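Local coordinates for putative vitamin-B12 independent methionine synthase family protein (Listeria monocytogenes, PDB 1YPX) that is a putative cobalamin-independent methionine synthase family member, probably a zinc-binding methyltransferase built on a TIM-barrel-like fold, at residues A[118-123]-A[177-182]; A[130-135]-A[181-186]. One frame throughout, in Å; residues are numbered along the deposited sequence.

Contact 1 (A[118-123]-A[177-182]); sequences EDFIFL and YDAGCR
F120 reaches out from helix 116-127 and sets its ring against A179, G180 and C181, the turn that follows helix 158-178. Its CG is anti to the backbone N (chi1 178°), beside the carbonyl carbon, and the ring lies beyond it against the turn. One face of the ring receives C181: CB lies over it, 3.7 Å from the ring centroid of F120, as a CH-pi contact, while C181 SG approaches more obliquely, 4.2 Å from the same centroid, as a sulfur-aromatic contact. At the ring edge, near its plane, stand the carbonyl oxygen of A179 and the backbone of G180. The methyl of A179 meets ring carbon CD2 of F120 at 3.8 Å from CB, and I121 CG1 adds a looser touch, 4.3 Å from A179 CB. Alanine is small enough to let the two backbones come near. G180, at positive phi, leaves helical geometry in a Schellman motif; a CB there would be jammed against the preceding carbonyl oxygen, hence glycine. Its own carbonyl accepts a hydrogen bond from K124. With no hydrogen bond between the segments, cohesion rests on apolar and aromatic contact; the in-plane oxygens of A179 and G180 are consistent with attraction to the ring's slightly positive rim.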
loop_
_atom_site.group_PDB
_atom_site.type_symbol
_atom_site.label_atom_id
_atom_site.label_comp_id
_atom_site.label_asym_id
_atom_site.label_seq_id
_atom_site.Cartn_x
_atom_site.Cartn_y
_atom_site.Cartn_z
ATOM N N GLU A 118 10.577 -5.743 -13.066
ATOM C CA GLU A 118 11.085 -4.810 -14.081
ATOM C C GLU A 118 10.329 -3.498 -13.929
ATOM O O GLU A 118 10.884 -2.427 -14.190
ATOM C CB GLU A 118 10.841 -5.331 -15.511
ATOM C CG GLU A 118 12.046 -5.394 -16.489
ATOM C CD GLU A 118 12.981 -4.161 -16.502
ATOM O OE1 GLU A 118 12.590 -3.066 -16.965
ATOM O OE2 GLU A 118 14.135 -4.319 -16.054
ATOM N N ASP A 119 9.052 -3.569 -13.540
ATOM C CA ASP A 119 8.275 -2.331 -13.379
ATOM C C ASP A 119 8.907 -1.512 -12.250
ATOM O O ASP A 119 8.842 -0.287 -12.263
ATOM C CB ASP A 119 6.788 -2.596 -13.044
ATOM C CG ASP A 119 6.078 -3.465 -14.082
ATOM O OD1 ASP A 119 6.537 -3.555 -15.245
ATOM O OD2 ASP A 119 5.029 -4.054 -13.728
ATOM N N PHE A 120 9.520 -2.185 -11.277
ATOM C CA PHE A 120 10.155 -1.448 -10.191
ATOM C C PHE A 120 11.459 -0.832 -10.698
ATOM O O PHE A 120 11.690 0.373 -10.554
ATOM C CB PHE A 120 10.451 -2.340 -8.996
ATOM C CG PHE A 120 11.136 -1.612 -7.891
ATOM C CD1 PHE A 120 10.456 -0.630 -7.172
ATOM C CD2 PHE A 120 12.490 -1.828 -7.632
ATOM C CE1 PHE A 120 11.109 0.132 -6.217
ATOM C CE2 PHE A 120 13.157 -1.072 -6.679
ATOM C CZ PHE A 120 12.468 -0.083 -5.966
ATOM N N ILE A 121 12.303 -1.674 -11.292
ATOM C CA ILE A 121 13.565 -1.242 -11.867
ATOM C C ILE A 121 13.295 0.010 -12.717
ATOM O O ILE A 121 14.052 0.981 -12.678
ATOM C CB ILE A 121 14.166 -2.362 -12.765
ATOM C CG1 ILE A 121 14.500 -3.586 -11.927
ATOM C CG2 ILE A 121 15.422 -1.886 -13.456
ATOM C CD1 ILE A 121 14.845 -4.805 -12.763
ATOM N N PHE A 122 12.211 -0.010 -13.483
ATOM C CA PHE A 122 11.880 1.145 -14.310
ATOM C C PHE A 122 11.608 2.371 -13.457
ATOM O O PHE A 122 12.164 3.436 -13.702
ATOM C CB PHE A 122 10.643 0.879 -15.146
ATOM C CG PHE A 122 10.225 2.049 -15.965
ATOM C CD1 PHE A 122 10.847 2.314 -17.174
ATOM C CD2 PHE A 122 9.221 2.903 -15.519
ATOM C CE1 PHE A 122 10.474 3.411 -17.935
ATOM C CE2 PHE A 122 8.840 4.009 -16.276
ATOM C CZ PHE A 122 9.467 4.266 -17.487
ATOM N N LEU A 123 10.721 2.214 -12.477
ATOM C CA LEU A 123 10.368 3.294 -11.576
ATOM C C LEU A 123 11.621 3.803 -10.906
ATOM O O LEU A 123 11.906 4.991 -10.943
ATOM C CB LEU A 123 9.405 2.812 -10.491
ATOM C CG LEU A 123 9.219 3.873 -9.395
ATOM C CD1 LEU A 123 8.098 4.788 -9.801
ATOM C CD2 LEU A 123 8.948 3.254 -8.029
ATOM N N TYR A 177 13.659 -6.355 -3.020
ATOM C CA TYR A 177 14.812 -5.785 -2.348
ATOM C C TYR A 177 15.987 -5.818 -3.309
ATOM O O TYR A 177 16.581 -4.787 -3.604
ATOM C CB TYR A 177 15.157 -6.573 -1.092
ATOM C CG TYR A 177 16.326 -5.985 -0.357
ATOM C CD1 TYR A 177 16.158 -4.940 0.545
ATOM C CD2 TYR A 177 17.612 -6.459 -0.580
ATOM C CE1 TYR A 177 17.253 -4.383 1.211
ATOM C CE2 TYR A 177 18.704 -5.912 0.076
ATOM C CZ TYR A 177 18.523 -4.880 0.969
ATOM O OH TYR A 177 19.626 -4.355 1.609
ATOM N N ASP A 178 16.302 -7.007 -3.811
ATOM C CA ASP A 178 17.417 -7.175 -4.740
ATOM C C ASP A 178 17.332 -6.183 -5.890
ATOM O O ASP A 178 18.357 -5.678 -6.359
ATOM C CB ASP A 178 17.430 -8.596 -5.302
ATOM C CG ASP A 178 17.431 -9.656 -4.219
ATOM O OD1 ASP A 178 17.260 -10.848 -4.554
ATOM O OD2 ASP A 178 17.604 -9.307 -3.030
ATOM N N ALA A 179 16.112 -5.917 -6.352
ATOM C CA ALA A 179 15.888 -4.985 -7.453
ATOM C C ALA A 179 16.199 -3.569 -7.004
ATOM O O ALA A 179 16.260 -2.641 -7.819
ATOM C CB ALA A 179 14.449 -5.080 -7.933
ATOM N N GLY A 180 16.391 -3.413 -5.696
ATOM C CA GLY A 180 16.708 -2.112 -5.131
ATOM C C GLY A 180 15.584 -1.389 -4.397
ATOM O O GLY A 180 15.658 -0.182 -4.207
ATOM N N CYS A 181 14.558 -2.114 -3.968
ATOM C CA CYS A 181 13.446 -1.498 -3.275
ATOM C C CYS A 181 13.714 -1.394 -1.781
ATOM O O CYS A 181 14.063 -2.384 -1.136
ATOM C CB CYS A 181 12.172 -2.302 -3.527
ATOM S SG CYS A 181 10.633 -1.541 -2.931
ATOM N N ARG A 182 13.546 -0.194 -1.226
ATOM C CA ARG A 182 13.774 0.034 0.203
ATOM C C ARG A 182 12.546 0.586 0.878
ATOM O O ARG A 182 12.615 1.034 2.018
ATOM C CB ARG A 182 14.946 0.993 0.420
ATOM C CG ARG A 182 16.164 0.306 1.008
ATOM C CD ARG A 182 16.470 -0.928 0.195
ATOM N NE ARG A 182 17.890 -1.162 0.037
ATOM C CZ ARG A 182 18.386 -2.134 -0.715
ATOM N NH1 ARG A 182 17.558 -2.944 -1.361
ATOM N NH2 ARG A 182 19.703 -2.290 -0.819
#

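Contact 2 (A[130-135]-A[181-186]); sequences NHVAKQ and CRYLQL
Q135 and L184 are paired as neighbours in a parallel sheet, and two backbone hydrogen bonds fix their register. Q135 N donates to Y183 O at 3.0 Å, and Q185 N donates to Q135 O at 2.8 Å, so that Q135 bonds to the residues before and after its partner, the pattern of a parallel bridge.

The polar side-chain contacts gather round K134. Its chain is extended throughout, with CG anti to the backbone N (chi1 -179°), and lysine is long enough to bring its amino group to two side chains of the adjacent strand: NZ donates to Y183 OH at 3.1 Å and to Q185 OE1 at 3.0 Å. The second bond comes in above the carboxamide, 53° out of its plane. All three groups have further partners: NZ also bonds to H11 O, Y183 OH to D10 OD2, and Q185 OE1 to T235 OG1. The buried NZ is thus gripped by several oxygens, and D10 OD1 forms a long, weak ion pair with it.

Apolar contacts complete the join. The methylenes of K134 run over one face of the Y183 ring, with CD 3.9 Å from the Y183 ring centroid in a CH-pi contact, and tyrosine offers both this face and a polar tip. V132 CG1 packs against Y183 CB at 3.8 Å, the two side chains crossing at about a right angle. Q135 and L184 run alongside each other in the same direction, with Q135 CG against L184 CD1; Q135 CB also touches C181 SG.

Neighbouring parallel strands 132-138 and 183-188, joined through helix 158-178, form a beta-alpha-beta crossover, the repeating element of the TIM barrel. K134, Y183 and Q185 all touch F270 of the non-adjacent strand 268-272, consistent with the barrel interior.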
loop_
_atom_site.group_PDB
_atom_site.type_symbol
_atom_site.label_atom_id
_atom_site.label_comp_id
_atom_site.label_asym_id
_atom_site.label_seq_id
_atom_site.Cartn_x
_atom_site.Cartn_y
_atom_site.Cartn_z
ATOM N N ASN A 130 17.953 11.052 -5.177
ATOM C CA ASN A 130 17.539 12.111 -4.255
ATOM C C ASN A 130 16.124 11.879 -3.716
ATOM O O ASN A 130 15.573 12.713 -2.998
ATOM C CB ASN A 130 17.626 13.480 -4.945
ATOM C CG ASN A 130 18.983 14.152 -4.754
ATOM O OD1 ASN A 130 19.378 14.477 -3.621
ATOM N ND2 ASN A 130 19.708 14.366 -5.861
ATOM N N HIS A 131 15.546 10.735 -4.063
ATOM C CA HIS A 131 14.202 10.390 -3.626
ATOM C C HIS A 131 14.129 8.887 -3.428
ATOM O O HIS A 131 15.054 8.167 -3.809
ATOM C CB HIS A 131 13.177 10.805 -4.680
ATOM C CG HIS A 131 13.313 12.223 -5.132
ATOM N ND1 HIS A 131 14.357 12.658 -5.923
ATOM C CD2 HIS A 131 12.543 13.310 -4.893
ATOM C CE1 HIS A 131 14.221 13.952 -6.151
ATOM N NE2 HIS A 131 13.129 14.372 -5.537
ATOM N N VAL A 132 13.036 8.408 -2.843
ATOM C CA VAL A 132 12.885 6.973 -2.624
ATOM C C VAL A 132 11.715 6.389 -3.416
ATOM O O VAL A 132 10.608 6.918 -3.398
ATOM C CB VAL A 132 12.690 6.632 -1.122
ATOM C CG1 VAL A 132 12.495 5.134 -0.959
ATOM C CG2 VAL A 132 13.890 7.086 -0.314
ATOM N N ALA A 133 11.968 5.289 -4.112
ATOM C CA ALA A 133 10.926 4.646 -4.899
ATOM C C ALA A 133 10.047 3.798 -3.989
ATOM O O ALA A 133 10.551 2.956 -3.256
ATOM C CB ALA A 133 11.546 3.770 -5.992
ATOM N N LYS A 134 8.740 4.025 -4.030
ATOM C CA LYS A 134 7.815 3.259 -3.208
ATOM C C LYS A 134 7.063 2.257 -4.094
ATOM O O LYS A 134 6.554 2.617 -5.157
ATOM C CB LYS A 134 6.833 4.207 -2.512
ATOM C CG LYS A 134 5.820 3.529 -1.597
ATOM C CD LYS A 134 4.981 4.558 -0.840
ATOM C CE LYS A 134 3.921 3.896 0.029
ATOM N NZ LYS A 134 3.166 4.889 0.851
ATOM N N GLN A 135 7.016 1.001 -3.672
ATOM C CA GLN A 135 6.324 -0.037 -4.429
ATOM C C GLN A 135 5.160 -0.572 -3.587
ATOM O O GLN A 135 5.327 -0.826 -2.397
ATOM C CB GLN A 135 7.307 -1.172 -4.783
ATOM C CG GLN A 135 6.682 -2.448 -5.375
ATOM C CD GLN A 135 6.020 -2.219 -6.718
ATOM O OE1 GLN A 135 6.682 -2.018 -7.731
ATOM N NE2 GLN A 135 4.704 -2.257 -6.730
ATOM N N CYS A 181 14.558 -2.114 -3.968
ATOM C CA CYS A 181 13.446 -1.498 -3.275
ATOM C C CYS A 181 13.714 -1.394 -1.781
ATOM O O CYS A 181 14.063 -2.384 -1.136
ATOM C CB CYS A 181 12.172 -2.302 -3.527
ATOM S SG CYS A 181 10.633 -1.541 -2.931
ATOM N N ARG A 182 13.546 -0.194 -1.226
ATOM C CA ARG A 182 13.774 0.034 0.203
ATOM C C ARG A 182 12.546 0.586 0.878
ATOM O O ARG A 182 12.615 1.034 2.018
ATOM C CB ARG A 182 14.946 0.993 0.420
ATOM C CG ARG A 182 16.164 0.306 1.008
ATOM C CD ARG A 182 16.470 -0.928 0.195
ATOM N NE ARG A 182 17.890 -1.162 0.037
ATOM C CZ ARG A 182 18.386 -2.134 -0.715
ATOM N NH1 ARG A 182 17.558 -2.944 -1.361
ATOM N NH2 ARG A 182 19.703 -2.290 -0.819
ATOM N N TYR A 183 11.429 0.547 0.158
ATOM C CA TYR A 183 10.152 1.036 0.666
ATOM C C TYR A 183 9.013 0.286 -0.053
ATOM O O TYR A 183 8.629 0.634 -1.182
ATOM C CB TYR A 183 10.068 2.555 0.434
ATOM C CG TYR A 183 8.937 3.279 1.136
ATOM C CD1 TYR A 183 8.794 4.659 1.020
ATOM C CD2 TYR A 183 7.962 2.586 1.835
ATOM C CE1 TYR A 183 7.697 5.326 1.572
ATOM C CE2 TYR A 183 6.864 3.238 2.390
ATOM C CZ TYR A 183 6.731 4.607 2.250
ATOM O OH TYR A 183 5.617 5.249 2.746
ATOM N N LEU A 184 8.505 -0.750 0.619
ATOM C CA LEU A 184 7.420 -1.594 0.117
ATOM C C LEU A 184 6.161 -1.451 0.980
ATOM O O LEU A 184 6.231 -1.454 2.208
ATOM C CB LEU A 184 7.839 -3.074 0.114
ATOM C CG LEU A 184 6.947 -4.004 -0.735
ATOM C CD1 LEU A 184 7.204 -3.707 -2.213
ATOM C CD2 LEU A 184 7.244 -5.477 -0.439
ATOM N N GLN A 185 5.010 -1.357 0.329
ATOM C CA GLN A 185 3.751 -1.199 1.027
ATOM C C GLN A 185 2.716 -2.279 0.690
ATOM O O GLN A 185 2.459 -2.586 -0.484
ATOM C CB GLN A 185 3.179 0.185 0.731
ATOM C CG GLN A 185 1.736 0.350 1.161
ATOM C CD GLN A 185 1.383 1.789 1.436
ATOM O OE1 GLN A 185 2.026 2.443 2.257
ATOM N NE2 GLN A 185 0.360 2.293 0.754
ATOM N N LEU A 186 2.126 -2.846 1.737
ATOM C CA LEU A 186 1.109 -3.885 1.604
ATOM C C LEU A 186 -0.279 -3.255 1.703
ATOM O O LEU A 186 -0.638 -2.688 2.734
ATOM C CB LEU A 186 1.289 -4.929 2.710
ATOM C CG LEU A 186 2.191 -6.165 2.470
ATOM C CD1 LEU A 186 3.277 -5.882 1.434
ATOM C CD2 LEU A 186 2.816 -6.595 3.788
#

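How the contacts relate
From the N terminus, the chain runs through helix 116-127, which supplies residues 118-123, and on through a short connection into strand 132-138; residues 130-135 span the end of that connection and the start of the strand. Helix 158-178 then leads to the turn and strand 183-188, where both contacts end, sharing C181 and R182. Contact 1 closes a loop of 53 residues between its segments and contact 2 one of 45; contact 2 starts and ends later, so the two loops cross rather than nest. Contact 1 ties helix 116-127 to the turn after helix 158-178, and contact 2 joins the strands following these helices. They meet where L123 and F120 pack on A133, linking helix layer and parallel sheet.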